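Local atomic coordinates of pectate lyase II (PDB entry 2QY1), a protein that probably cleaves pectate by lyase chemistry, as a secreted enzyme of polysaccharide lyase family 1. Residues D148-G160 and N169-G181. The protein carries 2 engineered substitutions. Residues are numbered along the deposited sequence; the frame is centred on the assembly and turned at random.
Sequences DASFDGGIDMKKG and NYVYNYQKVALNG
From G153 to K158 the backbone runs parallel to K176-G181, in register with CA atoms 4.4 to 5.5 Å apart; I155 N donates to V177 O, M157 N to L179 O (2.8 Å) and G181 N to M157 O, the last two flanking the bridge between M157 and N180. The regular pairing breaks at L179, whose N bonds instead to the side chain of D156: OD1 accepts it at 2.8 Å from above the carboxylate plane. With CG beside its own backbone N (chi1 -67°), the short aspartate reaches this amide, and a water joins OD1 to K176 O. Another water donates to both I155 O and L179 O. Y174 suits the turn because its phenol reaches far enough to put OH on G153 O (2.6 Å), above the carbonyl plane; S115 OG and a water also bond this hydroxyl. G154, lacking a side chain, lets the backbones approach, its N bonding weakly to K176 O and V177 O. Inside, I155 extends CD1 to V171 CG2 (3.9 Å) and against N169, whose amide is held by N134 and V131. M157 CG meets N180 CG (3.6 Å) where their side chains cross. These are successive turns of the right-handed parallel beta-helix of this family: strand 155-158 pairs with 116-119 on its other side, 176-180 pairs onward with 210-212, and I155 also meets V131 of strand 129-137 in the interior.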
loop_
_atom_site.group_PDB
_atom_site.type_symbol
_atom_site.label_atom_id
_atom_site.label_comp_id
_atom_site.label_asym_id
_atom_site.label_seq_id
_atom_site.Cartn_x
_atom_site.Cartn_y
_atom_site.Cartn_z
ATOM N N ASP A 148 -16.747 9.044 -8.232
ATOM C CA ASP A 148 -15.564 9.256 -7.404
ATOM C C ASP A 148 -14.409 8.344 -7.834
ATOM O O ASP A 148 -13.335 8.355 -7.228
ATOM C CB ASP A 148 -15.912 9.011 -5.926
ATOM C CG ASP A 148 -17.178 9.747 -5.483
ATOM O OD1 ASP A 148 -17.488 10.824 -6.044
ATOM O OD2 ASP A 148 -17.865 9.249 -4.563
ATOM N N ALA A 149 -14.628 7.580 -8.904
ATOM C CA ALA A 149 -13.787 6.431 -9.214
ATOM C C ALA A 149 -13.188 6.428 -10.623
ATOM O O ALA A 149 -13.493 5.545 -11.428
ATOM C CB ALA A 149 -14.578 5.144 -8.974
ATOM N N SER A 150 -12.329 7.405 -10.918
ATOM C CA SER A 150 -11.579 7.400 -12.177
ATOM C C SER A 150 -10.505 6.315 -12.127
ATOM O O SER A 150 -10.143 5.732 -13.153
ATOM C CB SER A 150 -10.953 8.770 -12.456
ATOM O OG SER A 150 -11.956 9.760 -12.614
ATOM N N PHE A 151 -9.997 6.074 -10.919
ATOM C CA PHE A 151 -9.096 4.964 -10.615
ATOM C C PHE A 151 -9.460 4.413 -9.233
ATOM O O PHE A 151 -10.380 4.926 -8.595
ATOM C CB PHE A 151 -7.633 5.423 -10.685
ATOM C CG PHE A 151 -7.221 5.893 -12.055
ATOM C CD1 PHE A 151 -6.745 4.986 -13.002
ATOM C CD2 PHE A 151 -7.349 7.235 -12.412
ATOM C CE1 PHE A 151 -6.381 5.416 -14.280
ATOM C CE2 PHE A 151 -6.995 7.673 -13.686
ATOM C CZ PHE A 151 -6.508 6.761 -14.622
ATOM N N ASP A 152 -8.771 3.364 -8.784
ATOM C CA ASP A 152 -9.071 2.753 -7.479
ATOM C C ASP A 152 -7.854 2.775 -6.549
ATOM O O ASP A 152 -7.047 3.697 -6.611
ATOM C CB ASP A 152 -9.636 1.335 -7.656
ATOM C CG ASP A 152 -9.911 0.628 -6.325
ATOM O OD1 ASP A 152 -9.221 -0.369 -6.036
ATOM O OD2 ASP A 152 -10.808 1.062 -5.566
ATOM N N GLY A 153 -7.728 1.756 -5.700
ATOM C CA GLY A 153 -6.725 1.728 -4.642
ATOM C C GLY A 153 -5.320 1.442 -5.118
ATOM O O GLY A 153 -5.120 0.840 -6.173
ATOM N N GLY A 154 -4.341 1.890 -4.337
ATOM C CA GLY A 154 -2.937 1.689 -4.676
ATOM C C GLY A 154 -2.421 0.409 -4.056
ATOM O O GLY A 154 -2.187 -0.581 -4.755
ATOM N N ILE A 155 -2.244 0.431 -2.737
ATOM C CA ILE A 155 -1.776 -0.736 -2.003
ATOM C C ILE A 155 -2.771 -1.008 -0.879
ATOM O O ILE A 155 -2.708 -0.395 0.188
ATOM C CB ILE A 155 -0.326 -0.539 -1.483
ATOM C CG1 ILE A 155 0.622 -0.287 -2.665
ATOM C CG2 ILE A 155 0.130 -1.759 -0.671
ATOM C CD1 ILE A 155 1.897 0.436 -2.314
ATOM N N ASP A 156 -3.698 -1.926 -1.146
ATOM C CA ASP A 156 -4.861 -2.142 -0.283
ATOM C C ASP A 156 -4.876 -3.504 0.388
ATOM O O ASP A 156 -4.381 -4.487 -0.168
ATOM C CB ASP A 156 -6.152 -1.996 -1.094
ATOM C CG ASP A 156 -6.389 -0.582 -1.584
ATOM O OD1 ASP A 156 -5.692 0.352 -1.135
ATOM O OD2 ASP A 156 -7.296 -0.409 -2.417
ATOM N N MET A 157 -5.461 -3.551 1.584
ATOM C CA MET A 157 -5.803 -4.814 2.230
ATOM C C MET A 157 -7.104 -4.695 3.032
ATOM O O MET A 157 -7.448 -3.620 3.529
ATOM C CB MET A 157 -4.641 -5.361 3.080
ATOM C CG MET A 157 -4.248 -4.530 4.293
ATOM S SD MET A 157 -2.588 -4.946 4.891
ATOM C CE MET A 157 -1.564 -4.044 3.740
ATOM N N LYS A 158 -7.829 -5.804 3.133
ATOM C CA LYS A 158 -9.122 -5.815 3.809
ATOM C C LYS A 158 -9.485 -7.206 4.319
ATOM O O LYS A 158 -8.881 -8.203 3.918
ATOM C CB LYS A 158 -10.222 -5.300 2.870
ATOM C CG LYS A 158 -10.436 -6.151 1.625
ATOM C CD LYS A 158 -11.589 -5.626 0.789
ATOM C CE LYS A 158 -11.587 -6.249 -0.598
ATOM N NZ LYS A 158 -12.450 -5.481 -1.540
ATOM N N LYS A 159 -10.475 -7.251 5.207
ATOM C CA LYS A 159 -11.075 -8.502 5.677
ATOM C C LYS A 159 -10.093 -9.439 6.396
ATOM O O LYS A 159 -10.179 -10.662 6.277
ATOM C CB LYS A 159 -11.826 -9.213 4.538
ATOM C CG LYS A 159 -13.031 -8.424 4.004
ATOM C CD LYS A 159 -13.772 -9.174 2.897
ATOM C CE LYS A 159 -13.114 -8.955 1.539
ATOM N NZ LYS A 159 -13.543 -9.964 0.518
ATOM N N GLY A 160 -9.164 -8.852 7.143
ATOM C CA GLY A 160 -8.335 -9.614 8.070
ATOM C C GLY A 160 -6.987 -10.095 7.577
ATOM O O GLY A 160 -6.397 -10.994 8.178
ATOM N N ASN A 169 8.018 1.521 -1.272
ATOM C CA ASN A 169 7.175 1.770 -2.435
ATOM C C ASN A 169 7.104 3.253 -2.789
ATOM O O ASN A 169 7.310 4.111 -1.903
ATOM C CB ASN A 169 5.768 1.217 -2.206
ATOM C CG ASN A 169 5.746 -0.296 -2.095
ATOM O OD1 ASN A 169 6.072 -1.003 -3.048
ATOM N ND2 ASN A 169 5.362 -0.797 -0.928
ATOM N N TYR A 170 6.841 3.539 -4.036
ATOM C CA TYR A 170 6.695 4.908 -4.499
ATOM C C TYR A 170 5.314 5.049 -5.124
ATOM O O TYR A 170 5.032 4.458 -6.166
ATOM C CB TYR A 170 7.814 5.237 -5.494
ATOM C CG TYR A 170 7.843 6.649 -6.055
ATOM C CD1 TYR A 170 7.157 7.704 -5.443
ATOM C CD2 TYR A 170 8.597 6.933 -7.194
ATOM C CE1 TYR A 170 7.205 8.997 -5.972
ATOM C CE2 TYR A 170 8.657 8.218 -7.721
ATOM C CZ TYR A 170 7.962 9.243 -7.108
ATOM O OH TYR A 170 8.029 10.511 -7.641
ATOM N N VAL A 171 4.452 5.812 -4.456
ATOM C CA VAL A 171 3.098 6.061 -4.941
ATOM C C VAL A 171 2.946 7.549 -5.221
ATOM O O VAL A 171 3.083 8.377 -4.314
ATOM C CB VAL A 171 2.008 5.593 -3.938
ATOM C CG1 VAL A 171 0.615 5.737 -4.555
ATOM C CG2 VAL A 171 2.247 4.148 -3.489
ATOM N N TYR A 172 2.671 7.884 -6.480
ATOM C CA TYR A 172 2.513 9.281 -6.884
ATOM C C TYR A 172 1.372 9.475 -7.883
ATOM O O TYR A 172 0.929 8.518 -8.515
ATOM C CB TYR A 172 3.834 9.854 -7.424
ATOM C CG TYR A 172 4.280 9.307 -8.764
ATOM C CD1 TYR A 172 3.909 9.936 -9.954
ATOM C CD2 TYR A 172 5.090 8.174 -8.844
ATOM C CE1 TYR A 172 4.320 9.443 -11.185
ATOM C CE2 TYR A 172 5.511 7.677 -10.074
ATOM C CZ TYR A 172 5.121 8.313 -11.236
ATOM O OH TYR A 172 5.532 7.824 -12.454
ATOM N N ASN A 173 0.904 10.719 -8.011
ATOM C CA ASN A 173 -0.221 11.058 -8.887
ATOM C C ASN A 173 -1.374 10.076 -8.693
ATOM O O ASN A 173 -1.890 9.500 -9.649
ATOM C CB ASN A 173 0.228 11.114 -10.354
ATOM C CG ASN A 173 1.227 12.225 -10.623
ATOM O OD1 ASN A 173 1.449 13.100 -9.784
ATOM N ND2 ASN A 173 1.834 12.197 -11.803
ATOM N N TYR A 174 -1.761 9.892 -7.434
ATOM C CA TYR A 174 -2.696 8.848 -7.053
ATOM C C TYR A 174 -3.687 9.399 -6.037
ATOM O O TYR A 174 -3.283 10.041 -5.073
ATOM C CB TYR A 174 -1.927 7.654 -6.466
ATOM C CG TYR A 174 -2.548 6.335 -6.820
ATOM C CD1 TYR A 174 -2.176 5.662 -7.981
ATOM C CD2 TYR A 174 -3.533 5.770 -6.014
ATOM C CE1 TYR A 174 -2.765 4.454 -8.329
ATOM C CE2 TYR A 174 -4.123 4.568 -6.351
ATOM C CZ TYR A 174 -3.737 3.915 -7.509
ATOM O OH TYR A 174 -4.324 2.718 -7.850
ATOM N N GLN A 175 -4.984 9.175 -6.254
ATOM C CA GLN A 175 -5.988 9.735 -5.345
ATOM C C GLN A 175 -6.052 8.998 -4.005
ATOM O O GLN A 175 -5.917 9.618 -2.946
ATOM C CB GLN A 175 -7.384 9.792 -5.976
ATOM C CG GLN A 175 -8.368 10.634 -5.144
ATOM C CD GLN A 175 -9.836 10.324 -5.411
ATOM O OE1 GLN A 175 -10.172 9.470 -6.233
ATOM N NE2 GLN A 175 -10.719 11.034 -4.719
ATOM N N LYS A 176 -6.261 7.685 -4.062
ATOM C CA LYS A 176 -6.475 6.883 -2.860
ATOM C C LYS A 176 -5.376 5.838 -2.688
ATOM O O LYS A 176 -5.408 4.773 -3.302
ATOM C CB LYS A 176 -7.872 6.260 -2.890
ATOM C CG LYS A 176 -8.962 7.296 -2.624
ATOM C CD LYS A 176 -10.361 6.745 -2.793
ATOM C CE LYS A 176 -11.375 7.570 -1.995
ATOM N NZ LYS A 176 -11.416 9.010 -2.396
ATOM N N VAL A 177 -4.411 6.158 -1.828
ATOM C CA VAL A 177 -3.134 5.436 -1.782
ATOM C C VAL A 177 -3.215 4.030 -1.186
ATOM O O VAL A 177 -2.827 3.055 -1.834
ATOM C CB VAL A 177 -2.037 6.257 -1.053
ATOM C CG1 VAL A 177 -0.727 5.474 -0.973
ATOM C CG2 VAL A 177 -1.823 7.579 -1.760
ATOM N N ALA A 178 -3.704 3.934 0.045
ATOM C CA ALA A 178 -3.619 2.688 0.795
ATOM C C ALA A 178 -4.809 2.493 1.720
ATOM O O ALA A 178 -5.004 3.256 2.665
ATOM C CB ALA A 178 -2.310 2.633 1.582
ATOM N N LEU A 179 -5.600 1.464 1.434
ATOM C CA LEU A 179 -6.721 1.090 2.282
ATOM C C LEU A 179 -6.316 -0.058 3.192
ATOM O O LEU A 179 -5.601 -0.970 2.778
ATOM C CB LEU A 179 -7.933 0.690 1.431
ATOM C CG LEU A 179 -9.273 0.400 2.117
ATOM C CD1 LEU A 179 -9.825 1.637 2.817
ATOM C CD2 LEU A 179 -10.274 -0.118 1.099
ATOM N N ASN A 180 -6.773 -0.004 4.439
ATOM C CA ASN A 180 -6.547 -1.085 5.389
ATOM C C ASN A 180 -7.817 -1.290 6.214
ATOM O O ASN A 180 -7.983 -0.680 7.265
ATOM C CB ASN A 180 -5.332 -0.776 6.276
ATOM C CG ASN A 180 -4.716 -2.022 6.888
ATOM O OD1 ASN A 180 -5.421 -2.918 7.358
ATOM N ND2 ASN A 180 -3.385 -2.082 6.889
ATOM N N GLY A 181 -8.709 -2.143 5.713
ATOM C CA GLY A 181 -10.055 -2.293 6.272
ATOM C C GLY A 181 -11.030 -1.524 5.397
ATOM O O GLY A 181 -10.913 -0.308 5.262
HETATM O O HOH W 1 -5.886 2.507 -10.084
HETATM O O HOH W 2 -7.095 6.426 -6.830
HETATM O O HOH W 3 -2.916 -0.802 2.820
HETATM O O HOH W 4 -6.740 2.892 -1.531
#